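Local coordinates for cleavage and polyadenylation specificity factor 100 KD subunit (Methanosarcina mazei, PDB 2XR1), which probably terminates archaeal transcription by cleaving nascent RNA at the polymerase exit channel with a two-zinc nuclease site and then degrading the released RNA from its 5' end, at residues D274-V277 against L278-D282; V266-T269 against P270-D274; G252-P255 against L256-Y260; I451-A454 against T455-H458; A459-P462 against E463-N466. All coordinates share one frame; numbering follows the deposited sequence.

Interaction 1. Residues D274-V277 against L278-D282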
loop_
_atom_site.group_PDB
_atom_site.type_symbol
_atom_site.label_atom_id
_atom_site.label_comp_id
_atom_site.label_asym_id
_atom_site.label_seq_id
_atom_site.Cartn_x
_atom_site.Cartn_y
_atom_site.Cartn_z
ATOM N N ASP B 274 9.862 18.204 -24.016
ATOM C CA ASP B 274 9.408 19.421 -24.693
ATOM C C ASP B 274 7.879 19.543 -24.739
ATOM O O ASP B 274 7.330 20.644 -24.504
ATOM C CB ASP B 274 9.987 19.459 -26.097
ATOM C CG ASP B 274 11.520 19.605 -26.104
ATOM O OD1 ASP B 274 12.119 19.942 -25.042
ATOM O OD2 ASP B 274 12.131 19.408 -27.194
ATOM N N LEU B 275 7.195 18.411 -25.004
ATOM C CA LEU B 275 5.745 18.389 -25.100
ATOM C C LEU B 275 5.140 18.642 -23.740
ATOM O O LEU B 275 4.218 19.428 -23.629
ATOM C CB LEU B 275 5.253 17.077 -25.685
ATOM C CG LEU B 275 5.640 16.862 -27.150
ATOM C CD1 LEU B 275 5.540 15.388 -27.623
ATOM C CD2 LEU B 275 4.851 17.832 -27.988
ATOM N N MET B 276 5.696 18.021 -22.710
ATOM C CA MET B 276 5.210 18.139 -21.353
ATOM C C MET B 276 5.185 19.608 -20.907
ATOM O O MET B 276 4.216 20.073 -20.299
ATOM C CB MET B 276 6.121 17.343 -20.425
ATOM C CG MET B 276 5.931 17.631 -18.934
ATOM S SD MET B 276 6.740 16.332 -17.931
ATOM C CE MET B 276 8.477 16.798 -18.072
ATOM N N VAL B 277 6.258 20.342 -21.189
ATOM C CA VAL B 277 6.286 21.756 -20.834
ATOM C C VAL B 277 5.189 22.521 -21.590
ATOM O O VAL B 277 4.470 23.350 -21.019
ATOM C CB VAL B 277 7.698 22.377 -21.090
ATOM C CG1 VAL B 277 7.657 23.911 -21.148
ATOM C CG2 VAL B 277 8.656 21.904 -19.987
ATOM N N LEU B 278 5.067 22.225 -22.875
ATOM C CA LEU B 278 4.067 22.890 -23.720
ATOM C C LEU B 278 2.675 22.646 -23.201
ATOM O O LEU B 278 1.899 23.591 -22.981
ATOM C CB LEU B 278 4.138 22.356 -25.144
ATOM C CG LEU B 278 3.205 23.043 -26.122
ATOM C CD1 LEU B 278 3.622 24.477 -26.271
ATOM C CD2 LEU B 278 3.223 22.331 -27.426
ATOM N N LEU B 279 2.349 21.374 -23.009
ATOM C CA LEU B 279 1.013 21.027 -22.567
ATOM C C LEU B 279 0.722 21.491 -21.153
ATOM O O LEU B 279 -0.389 21.855 -20.871
ATOM C CB LEU B 279 0.773 19.528 -22.655
ATOM C CG LEU B 279 0.784 18.904 -24.042
ATOM C CD1 LEU B 279 0.614 17.385 -23.911
ATOM C CD2 LEU B 279 -0.265 19.571 -24.942
ATOM N N GLN B 280 1.703 21.468 -20.270
ATOM C CA GLN B 280 1.479 21.906 -18.906
ATOM C C GLN B 280 1.182 23.399 -18.836
ATOM O O GLN B 280 0.182 23.814 -18.235
ATOM C CB GLN B 280 2.665 21.538 -18.020
ATOM C CG GLN B 280 2.731 20.042 -17.650
ATOM C CD GLN B 280 3.951 19.680 -16.822
ATOM O OE1 GLN B 280 4.768 20.524 -16.525
ATOM N NE2 GLN B 280 4.067 18.418 -16.435
ATOM N N LEU B 281 2.030 24.218 -19.450
ATOM C CA LEU B 281 1.809 25.673 -19.408
ATOM C C LEU B 281 0.471 25.989 -20.005
ATOM O O LEU B 281 -0.199 26.888 -19.551
ATOM C CB LEU B 281 2.881 26.456 -20.182
ATOM C CG LEU B 281 4.282 26.438 -19.574
ATOM C CD1 LEU B 281 5.322 27.063 -20.487
ATOM C CD2 LEU B 281 4.275 27.150 -18.234
ATOM N N ASP B 282 0.086 25.249 -21.032
ATOM C CA ASP B 282 -1.195 25.462 -21.666
ATOM C C ASP B 282 -2.347 25.009 -20.786
ATOM O O ASP B 282 -3.403 25.601 -20.796
ATOM C CB ASP B 282 -1.259 24.719 -22.975
ATOM C CG ASP B 282 -2.540 24.997 -23.732
ATOM O OD1 ASP B 282 -2.833 26.175 -24.008
ATOM O OD2 ASP B 282 -3.265 24.015 -24.047
#
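The carboxamide of Q280 is sandwiched. M276 packs over one of its faces, with M276 CG 3.2 Å from Q280 NE2 and M276 SD 3.7 Å from the same nitrogen, while the ring of P255 lies against the opposite face. This is an i to i+4 pair on one side of the alpha-helix 270-290, part of the metallo-beta-lactamase domain. M276 and Q280 run side by side in the same direction. Chi1 of the methionine (166°), with CG anti to the backbone N, brings M276 CG over NE2, and SD passes beside it. That nitrogen donates to Q251 OE1, so a polar group lying between two apolar ones is still paired in this buried place.

Underneath, the main chain is regular helix: L278 N, L279 N, Q280 N and L281 N bond in turn to the carbonyls of D274, L275, M276 and V277. The bond from L279 N to L275 O is nearly straight, at 2.8 Å with an N-H...O angle of 174°. L275 lies near H245 and L279 near H247, both zinc ligands, whereas L275 and L278 also meet I457 of helix 451-460. Further round the helix V277 lies alongside L281, and their methyls V277 CG1 and L281 CD1 touch at 4.0 Å.

Interaction 2. Residues V266-T269 against P270-D274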
loop_
_atom_site.group_PDB
_atom_site.type_symbol
_atom_site.label_atom_id
_atom_site.label_comp_id
_atom_site.label_asym_id
_atom_site.label_seq_id
_atom_site.Cartn_x
_atom_site.Cartn_y
_atom_site.Cartn_z
ATOM N N VAL B 266 12.737 13.813 -12.722
ATOM C CA VAL B 266 11.678 13.334 -13.566
ATOM C C VAL B 266 12.379 12.799 -14.803
ATOM O O VAL B 266 13.122 13.547 -15.455
ATOM C CB VAL B 266 10.744 14.482 -13.969
ATOM C CG1 VAL B 266 9.682 13.957 -14.896
ATOM C CG2 VAL B 266 10.162 15.144 -12.766
ATOM N N TYR B 267 12.192 11.518 -15.123
ATOM C CA TYR B 267 12.894 10.897 -16.275
ATOM C C TYR B 267 11.883 10.676 -17.374
ATOM O O TYR B 267 10.817 10.134 -17.108
ATOM C CB TYR B 267 13.492 9.541 -15.947
ATOM C CG TYR B 267 14.606 9.582 -14.976
ATOM C CD1 TYR B 267 15.860 9.977 -15.370
ATOM C CD2 TYR B 267 14.406 9.206 -13.661
ATOM C CE1 TYR B 267 16.907 10.028 -14.473
ATOM C CE2 TYR B 267 15.438 9.254 -12.740
ATOM C CZ TYR B 267 16.678 9.684 -13.149
ATOM O OH TYR B 267 17.685 9.770 -12.248
ATOM N N CYS B 268 12.237 11.110 -18.597
ATOM C CA CYS B 268 11.404 10.916 -19.781
ATOM C C CYS B 268 12.240 11.067 -21.022
ATOM O O CYS B 268 13.396 11.338 -20.923
ATOM C CB CYS B 268 10.296 11.938 -19.834
ATOM S SG CYS B 268 10.967 13.570 -20.035
ATOM N N THR B 269 11.651 10.843 -22.196
ATOM C CA THR B 269 12.406 10.975 -23.471
ATOM C C THR B 269 12.572 12.437 -23.778
ATOM O O THR B 269 11.879 13.245 -23.217
ATOM C CB THR B 269 11.705 10.280 -24.658
ATOM O OG1 THR B 269 10.373 10.797 -24.782
ATOM C CG2 THR B 269 11.689 8.755 -24.443
ATOM N N PRO B 270 13.513 12.792 -24.633
ATOM C CA PRO B 270 13.657 14.244 -24.962
ATOM C C PRO B 270 12.411 14.908 -25.549
ATOM O O PRO B 270 12.088 16.031 -25.183
ATOM C CB PRO B 270 14.814 14.273 -25.962
ATOM C CG PRO B 270 15.604 13.036 -25.658
ATOM C CD PRO B 270 14.677 11.997 -25.068
ATOM N N PRO B 271 11.718 14.252 -26.479
ATOM C CA PRO B 271 10.521 14.887 -26.995
ATOM C C PRO B 271 9.413 14.995 -25.942
ATOM O O PRO B 271 8.671 15.980 -25.924
ATOM C CB PRO B 271 10.092 13.960 -28.135
ATOM C CG PRO B 271 11.296 13.170 -28.438
ATOM C CD PRO B 271 12.013 13.000 -27.186
ATOM N N THR B 272 9.285 14.000 -25.088
ATOM C CA THR B 272 8.356 14.103 -24.003
ATOM C C THR B 272 8.621 15.367 -23.213
ATOM O O THR B 272 7.715 16.075 -22.818
ATOM C CB THR B 272 8.472 12.877 -23.060
ATOM O OG1 THR B 272 8.100 11.718 -23.790
ATOM C CG2 THR B 272 7.587 12.992 -21.862
ATOM N N ARG B 273 9.880 15.633 -22.949
ATOM C CA ARG B 273 10.227 16.756 -22.129
ATOM C C ARG B 273 9.622 18.014 -22.728
ATOM O O ARG B 273 8.937 18.774 -22.055
ATOM C CB ARG B 273 11.729 16.875 -22.104
ATOM C CG ARG B 273 12.241 17.576 -20.894
ATOM C CD ARG B 273 12.705 18.931 -21.186
ATOM N NE ARG B 273 13.769 19.020 -22.175
ATOM C CZ ARG B 273 15.059 19.255 -21.897
ATOM N NH1 ARG B 273 15.513 19.339 -20.630
ATOM N NH2 ARG B 273 15.929 19.395 -22.897
ATOM N N ASP B 274 9.862 18.204 -24.016
ATOM C CA ASP B 274 9.408 19.421 -24.693
ATOM C C ASP B 274 7.879 19.543 -24.739
ATOM O O ASP B 274 7.330 20.644 -24.504
ATOM C CB ASP B 274 9.987 19.459 -26.097
ATOM C CG ASP B 274 11.520 19.605 -26.104
ATOM O OD1 ASP B 274 12.119 19.942 -25.042
ATOM O OD2 ASP B 274 12.131 19.408 -27.194
HETATM O O HOH W 1 8.912 9.695 -22.006
#
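Two torsions bring the hydroxyls of T269 and T272 together. At chi1 56° T269 holds OG1 in the crowded position between its backbone N and carbonyl carbon, and T272, at chi1 -64°, swings its own OG1 back beside its backbone N. The side chains cross at about a right angle and the two oxygens, T269 OG1 and T272 OG1, come to 2.6 Å. T269 is the N-cap of helix 270-290, and its OG1 also accepts a weak, long bond from T272 N at 3.4 Å. A water ties the turn further: it accepts from T269 N at 3.0 Å and is hydrogen-bonded to T272 OG1.

The chain here turns from strand 266-268, within the sheet of the metallo-beta-lactamase domain, into the helix, the short axes making an angle of 120°. T269 O closes the first full helical turn by accepting from R273 N at 3.1 Å. On the flank, C268 CB packs on T272 CG2 at 3.5 Å, and C268 SG lies 3.7 Å from R273 N. The guanidinium of R273 leads away and makes a weak salt bridge from NE to D274 OD1; the same carboxylate also has H461 as a partner.

P270 and P271 bring no N-H to the helix start, so T272 N and R273 N are the first amides in need of acceptors; T269 serves both, the first weakly through its hydroxyl and the second through its carbonyl. T269 OG1 gives its own proton to G335 O, which leaves its lone pairs for the helix start.

Interaction 3. Residues G252-P255 against L256-Y260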
loop_
_atom_site.group_PDB
_atom_site.type_symbol
_atom_site.label_atom_id
_atom_site.label_comp_id
_atom_site.label_asym_id
_atom_site.label_seq_id
_atom_site.Cartn_x
_atom_site.Cartn_y
_atom_site.Cartn_z
ATOM N N GLY B 252 0.361 15.495 -16.326
ATOM C CA GLY B 252 -0.262 16.748 -15.943
ATOM C C GLY B 252 -0.190 17.205 -14.493
ATOM O O GLY B 252 -0.293 18.384 -14.225
ATOM N N LEU B 253 -0.043 16.275 -13.555
ATOM C CA LEU B 253 0.082 16.631 -12.157
ATOM C C LEU B 253 1.491 16.405 -11.613
ATOM O O LEU B 253 1.739 16.589 -10.417
ATOM C CB LEU B 253 -0.935 15.879 -11.326
ATOM C CG LEU B 253 -2.379 16.412 -11.476
ATOM C CD1 LEU B 253 -3.313 15.525 -10.685
ATOM C CD2 LEU B 253 -2.501 17.821 -11.030
ATOM N N VAL B 254 2.446 16.123 -12.481
ATOM C CA VAL B 254 3.804 16.044 -12.019
ATOM C C VAL B 254 4.243 17.340 -11.328
ATOM O O VAL B 254 4.957 17.277 -10.338
ATOM C CB VAL B 254 4.775 15.675 -13.130
ATOM C CG1 VAL B 254 6.280 15.909 -12.679
ATOM C CG2 VAL B 254 4.515 14.239 -13.548
ATOM N N PRO B 255 3.816 18.509 -11.818
ATOM C CA PRO B 255 4.198 19.668 -11.066
ATOM C C PRO B 255 3.548 19.755 -9.691
ATOM O O PRO B 255 4.086 20.446 -8.834
ATOM C CB PRO B 255 3.756 20.844 -11.962
ATOM C CG PRO B 255 3.801 20.314 -13.303
ATOM C CD PRO B 255 3.316 18.866 -13.148
ATOM N N LEU B 256 2.413 19.101 -9.465
ATOM C CA LEU B 256 1.789 19.133 -8.142
ATOM C C LEU B 256 2.688 18.413 -7.134
ATOM O O LEU B 256 2.761 18.787 -5.971
ATOM C CB LEU B 256 0.423 18.442 -8.194
ATOM C CG LEU B 256 -0.524 18.544 -7.001
ATOM C CD1 LEU B 256 -0.797 19.968 -6.626
ATOM C CD2 LEU B 256 -1.784 17.865 -7.333
ATOM N N LEU B 257 3.378 17.359 -7.598
ATOM C CA LEU B 257 4.378 16.674 -6.763
ATOM C C LEU B 257 5.399 17.666 -6.244
ATOM O O LEU B 257 5.731 17.659 -5.060
ATOM C CB LEU B 257 5.098 15.566 -7.526
ATOM C CG LEU B 257 4.186 14.419 -7.975
ATOM C CD1 LEU B 257 4.891 13.375 -8.824
ATOM C CD2 LEU B 257 3.542 13.755 -6.770
ATOM N N PHE B 258 5.876 18.540 -7.113
ATOM C CA PHE B 258 6.844 19.548 -6.680
ATOM C C PHE B 258 6.218 20.583 -5.718
ATOM O O PHE B 258 6.835 21.002 -4.734
ATOM C CB PHE B 258 7.502 20.188 -7.899
ATOM C CG PHE B 258 8.478 19.286 -8.569
ATOM C CD1 PHE B 258 9.756 19.160 -8.090
ATOM C CD2 PHE B 258 8.113 18.547 -9.637
ATOM C CE1 PHE B 258 10.635 18.342 -8.685
ATOM C CE2 PHE B 258 9.010 17.700 -10.238
ATOM C CZ PHE B 258 10.257 17.594 -9.758
ATOM N N LYS B 259 4.984 20.969 -5.994
ATOM C CA LYS B 259 4.301 21.894 -5.125
ATOM C C LYS B 259 4.260 21.348 -3.703
ATOM O O LYS B 259 4.348 22.096 -2.740
ATOM C CB LYS B 259 2.883 22.136 -5.615
ATOM C CG LYS B 259 2.123 23.170 -4.801
ATOM C CD LYS B 259 0.743 23.458 -5.426
ATOM C CE LYS B 259 -0.137 24.350 -4.553
ATOM N NZ LYS B 259 -1.023 25.159 -5.450
ATOM N N TYR B 260 4.119 20.042 -3.594
ATOM C CA TYR B 260 4.018 19.360 -2.323
ATOM C C TYR B 260 5.354 18.870 -1.774
ATOM O O TYR B 260 5.362 18.036 -0.863
ATOM C CB TYR B 260 3.087 18.139 -2.478
ATOM C CG TYR B 260 1.623 18.450 -2.700
ATOM C CD1 TYR B 260 1.040 19.642 -2.239
ATOM C CD2 TYR B 260 0.810 17.536 -3.342
ATOM C CE1 TYR B 260 -0.299 19.907 -2.449
ATOM C CE2 TYR B 260 -0.520 17.784 -3.557
ATOM C CZ TYR B 260 -1.071 18.962 -3.126
ATOM O OH TYR B 260 -2.411 19.179 -3.345
#
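From CB outward, F258 runs back along the preceding turn. Its CB lies 3.6 Å from P255 O; beyond it the ring turns so that CD2 comes 3.5 Å from V254 O and CE2 meets the methyl V254 CG1 at 4.1 Å, with P255 CA at the ring edge, near its plane. The torsion chi1 of -73°, which sets CG opposite the carbonyl carbon, is what sends the ring toward V254 rather than onward along the chain. V254 and F258 lie side by side, and both continue onto V266 of the neighbouring strand 266-268; the ring of Y262 meets F258 edge-to-face.

The segment is the short helix 254-259 of the metallo-beta-lactamase domain, which follows closely on the zinc ligands D249 and H250. On another side of it L253 and L256 point the same way, and their CD2 methyls touch at 3.8 Å. L253, at the N-cap, offers no polar side chain to the helix start. Its carbonyl takes weak bonds from L256 N and L257 N, and the latter leans weakly on V254 O as well.

K259 N donates to P255 O at 3.0 Å, a better-formed bond than those of the first turn. In that first turn the backbone bonds are weak, P255 has no N-H to give, and the side chains that meet across it, L253 with L256 and V254 with F258, are all apolar.

Interaction 4. Residues I451-A454 against T455-H458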
loop_
_atom_site.group_PDB
_atom_site.type_symbol
_atom_site.label_atom_id
_atom_site.label_comp_id
_atom_site.label_asym_id
_atom_site.label_seq_id
_atom_site.Cartn_x
_atom_site.Cartn_y
_atom_site.Cartn_z
ATOM N N ILE B 451 -1.714 22.811 -31.520
ATOM C CA ILE B 451 -1.421 21.731 -32.445
ATOM C C ILE B 451 -0.182 22.029 -33.242
ATOM O O ILE B 451 0.713 21.181 -33.358
ATOM C CB ILE B 451 -2.575 21.474 -33.411
ATOM C CG1 ILE B 451 -3.728 20.825 -32.655
ATOM C CG2 ILE B 451 -2.132 20.575 -34.546
ATOM C CD1 ILE B 451 -4.942 20.705 -33.492
ATOM N N TRP B 452 -0.133 23.231 -33.798
ATOM C CA TRP B 452 0.951 23.627 -34.680
ATOM C C TRP B 452 2.323 23.672 -33.989
ATOM O O TRP B 452 3.311 23.158 -34.499
ATOM C CB TRP B 452 0.639 24.994 -35.255
ATOM C CG TRP B 452 1.658 25.475 -36.213
ATOM C CD1 TRP B 452 2.435 26.560 -36.086
ATOM C CD2 TRP B 452 2.022 24.844 -37.444
ATOM N NE1 TRP B 452 3.252 26.677 -37.171
ATOM C CE2 TRP B 452 3.031 25.625 -38.019
ATOM C CE3 TRP B 452 1.593 23.678 -38.109
ATOM C CZ2 TRP B 452 3.626 25.308 -39.250
ATOM C CZ3 TRP B 452 2.180 23.351 -39.325
ATOM C CH2 TRP B 452 3.194 24.172 -39.885
ATOM N N GLU B 453 2.395 24.321 -32.838
ATOM C CA GLU B 453 3.603 24.300 -32.022
ATOM C C GLU B 453 4.003 22.868 -31.635
ATOM O O GLU B 453 5.204 22.531 -31.624
ATOM C CB GLU B 453 3.386 25.166 -30.786
ATOM C CG GLU B 453 4.558 25.255 -29.806
ATOM C CD GLU B 453 5.863 25.665 -30.435
ATOM O OE1 GLU B 453 5.901 26.707 -31.171
ATOM O OE2 GLU B 453 6.844 24.937 -30.169
ATOM N N ALA B 454 3.014 22.013 -31.355
ATOM C CA ALA B 454 3.290 20.588 -31.054
ATOM C C ALA B 454 3.903 19.891 -32.254
ATOM O O ALA B 454 4.748 19.014 -32.115
ATOM C CB ALA B 454 2.061 19.886 -30.637
ATOM N N THR B 455 3.488 20.309 -33.437
ATOM C CA THR B 455 3.965 19.711 -34.665
ATOM C C THR B 455 5.361 20.173 -34.936
ATOM O O THR B 455 6.188 19.386 -35.341
ATOM C CB THR B 455 3.039 20.088 -35.853
ATOM O OG1 THR B 455 1.691 19.642 -35.567
ATOM C CG2 THR B 455 3.539 19.444 -37.125
ATOM N N ALA B 456 5.630 21.458 -34.743
ATOM C CA ALA B 456 6.999 21.984 -34.834
ATOM C C ALA B 456 7.981 21.093 -34.064
ATOM O O ALA B 456 9.008 20.716 -34.588
ATOM C CB ALA B 456 7.052 23.420 -34.317
ATOM N N ILE B 457 7.616 20.698 -32.850
ATOM C CA ILE B 457 8.501 19.892 -32.012
ATOM C C ILE B 457 8.888 18.587 -32.670
ATOM O O ILE B 457 9.999 18.130 -32.466
ATOM C CB ILE B 457 7.891 19.652 -30.619
ATOM C CG1 ILE B 457 7.896 20.972 -29.844
ATOM C CG2 ILE B 457 8.692 18.604 -29.868
ATOM C CD1 ILE B 457 6.755 21.186 -28.936
ATOM N N HIS B 458 7.980 17.978 -33.446
ATOM C CA HIS B 458 8.297 16.722 -34.179
ATOM C C HIS B 458 9.551 16.957 -35.050
ATOM O O HIS B 458 10.492 16.150 -35.076
ATOM C CB HIS B 458 7.117 16.253 -35.056
ATOM C CG HIS B 458 5.946 15.721 -34.285
ATOM N ND1 HIS B 458 5.305 16.452 -33.310
ATOM C CD2 HIS B 458 5.292 14.537 -34.356
ATOM C CE1 HIS B 458 4.324 15.727 -32.794
ATOM N NE2 HIS B 458 4.286 14.568 -33.422
#
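The main chain winds straight into an alpha-helix, T455 N donating to I451 O, A456 N to W452 O at 2.9 Å and I457 N, less closely, to E453 O. T455 adds a second bond to the first of these carbonyls: at chi1 -58° its OG1 lies beside its own backbone N and reaches I451 O at 2.9 Å, 42° out of the carbonyl plane. I451 O is thus gripped twice, and the hydroxyl is bonded to Q425 NE2 as well.

The helix is 451-460 of the beta-CASP domain, following strand 445-448 of its parallel sheet. E453 bends at chi2 (53°) and carries OE2 over I457, 3.9 Å from I457 CD1; that oxygen is bonded to T147 OG1 and S145 OG, so the carboxylate ties the helix to the start of helix 146-157 and the residue just before it.

H458 folds its imidazole back along the helix. H458 ND1 donates to A454 O at 2.9 Å, the acceptor lying close to the ring plane, and this bond helps set the ring's rotation. The backbone H458 N makes a weak bond to T455 O instead, leaving the i-4 carbonyl to the side chain.

Interaction 5. Residues A459-P462 against E463-N466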
loop_
_atom_site.group_PDB
_atom_site.type_symbol
_atom_site.label_atom_id
_atom_site.label_comp_id
_atom_site.label_asym_id
_atom_site.label_seq_id
_atom_site.Cartn_x
_atom_site.Cartn_y
_atom_site.Cartn_z
ATOM N N ALA B 459 9.580 18.101 -35.720
ATOM C CA ALA B 459 10.671 18.413 -36.613
ATOM C C ALA B 459 12.031 18.420 -35.908
ATOM O O ALA B 459 13.062 18.233 -36.537
ATOM C CB ALA B 459 10.413 19.739 -37.311
ATOM N N THR B 460 12.027 18.652 -34.605
ATOM C CA THR B 460 13.243 18.744 -33.823
ATOM C C THR B 460 13.698 17.390 -33.330
ATOM O O THR B 460 14.819 17.258 -32.819
ATOM C CB THR B 460 13.002 19.625 -32.590
ATOM O OG1 THR B 460 13.120 21.004 -32.954
ATOM C CG2 THR B 460 13.981 19.313 -31.480
ATOM N N HIS B 461 12.820 16.385 -33.434
ATOM C CA HIS B 461 13.149 15.055 -33.014
ATOM C C HIS B 461 12.908 14.039 -34.121
ATOM O O HIS B 461 12.091 13.138 -33.997
ATOM C CB HIS B 461 12.367 14.723 -31.784
ATOM C CG HIS B 461 12.648 15.639 -30.641
ATOM N ND1 HIS B 461 13.734 15.476 -29.806
ATOM C CD2 HIS B 461 11.975 16.715 -30.174
ATOM C CE1 HIS B 461 13.717 16.412 -28.874
ATOM N NE2 HIS B 461 12.659 17.176 -29.074
ATOM N N PRO B 462 13.682 14.155 -35.204
ATOM C CA PRO B 462 13.567 13.209 -36.310
ATOM C C PRO B 462 13.783 11.732 -35.933
ATOM O O PRO B 462 13.095 10.874 -36.476
ATOM C CB PRO B 462 14.643 13.699 -37.288
ATOM C CG PRO B 462 15.567 14.550 -36.482
ATOM C CD PRO B 462 14.748 15.152 -35.425
ATOM N N GLU B 463 14.739 11.458 -35.039
ATOM C CA GLU B 463 15.054 10.089 -34.544
ATOM C C GLU B 463 13.883 9.401 -33.839
ATOM O O GLU B 463 13.923 8.215 -33.633
ATOM C CB GLU B 463 16.199 10.126 -33.527
ATOM C CG GLU B 463 17.574 9.713 -34.007
ATOM C CD GLU B 463 18.249 10.781 -34.759
ATOM O OE1 GLU B 463 17.517 11.383 -35.591
ATOM O OE2 GLU B 463 19.480 11.011 -34.535
ATOM N N TYR B 464 12.853 10.147 -33.447
ATOM C CA TYR B 464 11.715 9.576 -32.745
ATOM C C TYR B 464 10.555 9.248 -33.667
ATOM O O TYR B 464 9.547 8.693 -33.228
ATOM C CB TYR B 464 11.303 10.462 -31.544
ATOM C CG TYR B 464 12.295 10.266 -30.430
ATOM C CD1 TYR B 464 12.121 9.252 -29.500
ATOM C CD2 TYR B 464 13.469 11.020 -30.364
ATOM C CE1 TYR B 464 13.051 9.012 -28.514
ATOM C CE2 TYR B 464 14.423 10.786 -29.372
ATOM C CZ TYR B 464 14.202 9.776 -28.448
ATOM O OH TYR B 464 15.113 9.479 -27.456
ATOM N N LEU B 465 10.733 9.528 -34.944
ATOM C CA LEU B 465 9.821 9.121 -36.009
ATOM C C LEU B 465 10.337 7.849 -36.718
ATOM O O LEU B 465 11.538 7.547 -36.657
ATOM C CB LEU B 465 9.770 10.236 -37.062
ATOM C CG LEU B 465 9.483 11.649 -36.580
ATOM C CD1 LEU B 465 9.767 12.701 -37.644
ATOM C CD2 LEU B 465 8.027 11.716 -36.102
ATOM N N ASN B 466 9.463 7.158 -37.451
ATOM C CA ASN B 466 9.881 6.014 -38.265
ATOM C C ASN B 466 10.686 6.464 -39.487
ATOM O O ASN B 466 10.689 7.643 -39.824
ATOM C CB ASN B 466 8.676 5.136 -38.661
ATOM C CG ASN B 466 7.715 5.836 -39.623
ATOM O OD1 ASN B 466 8.130 6.503 -40.556
ATOM N ND2 ASN B 466 6.430 5.669 -39.401
#
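H461 CB packs against the ring of Y464, 4.1 Å from Y464 CD2, where the chain leaves helix 451-460 of the beta-CASP domain through a 3-10 turn. Both bonds of the turn join residues three apart. Y464 N donates to H461 O and L465 N to P462 O, each at 3.1 Å, and in both the donor stands well above the carbonyl plane, by 53° and 57°. P462 starts this tight coil, and E463 bends at chi2 and crosses the proline, its OE1 3.8 Å from P462 CG.

The imidazole itself leads away from the turn, one face lying against T460 CG2. Its NE2 is probably bonded to D274 OD2 on helix 270-290, while Y464 OH reaches D312 OD1; the two rings also pack on P270 and P271, so the turn joins the beta-CASP domain to the metallo-beta-lactamase domain. N466, the N-cap of the next helix, 467-472, accepts from L469 N through OD1.

L465, with CG placed opposite its carbonyl carbon (chi1 -52°), folds back beside the proline carbonyl: L465 CB is 3.4 Å from P462 O.

Overall arrangement
Interactions 1, 2 and 3 belong to the metallo-beta-lactamase domain, interactions 4 and 5 to the beta-CASP domain. Interactions 1 and 2 share D274 on helix 270-290, which meets the beta-CASP domain at several residues: L278 CD1 packs on E453 CG at 3.7 Å, P271 CG on Y464 CD2 at 3.6 Å, and D274 OD2 probably hydrogen-bonds H461 NE2 at 3.0 Å. Interaction 3, its centre 24 Å from that of interaction 4, touches interaction 2 through V266 CG2 and F258 CE2 (3.8 Å). Interactions 1 and 2 both border the zinc site, the side chains of L279 and T272 lying about 5 Å from those of H247 and H245 and about 9 and 10 Å from a zinc ion.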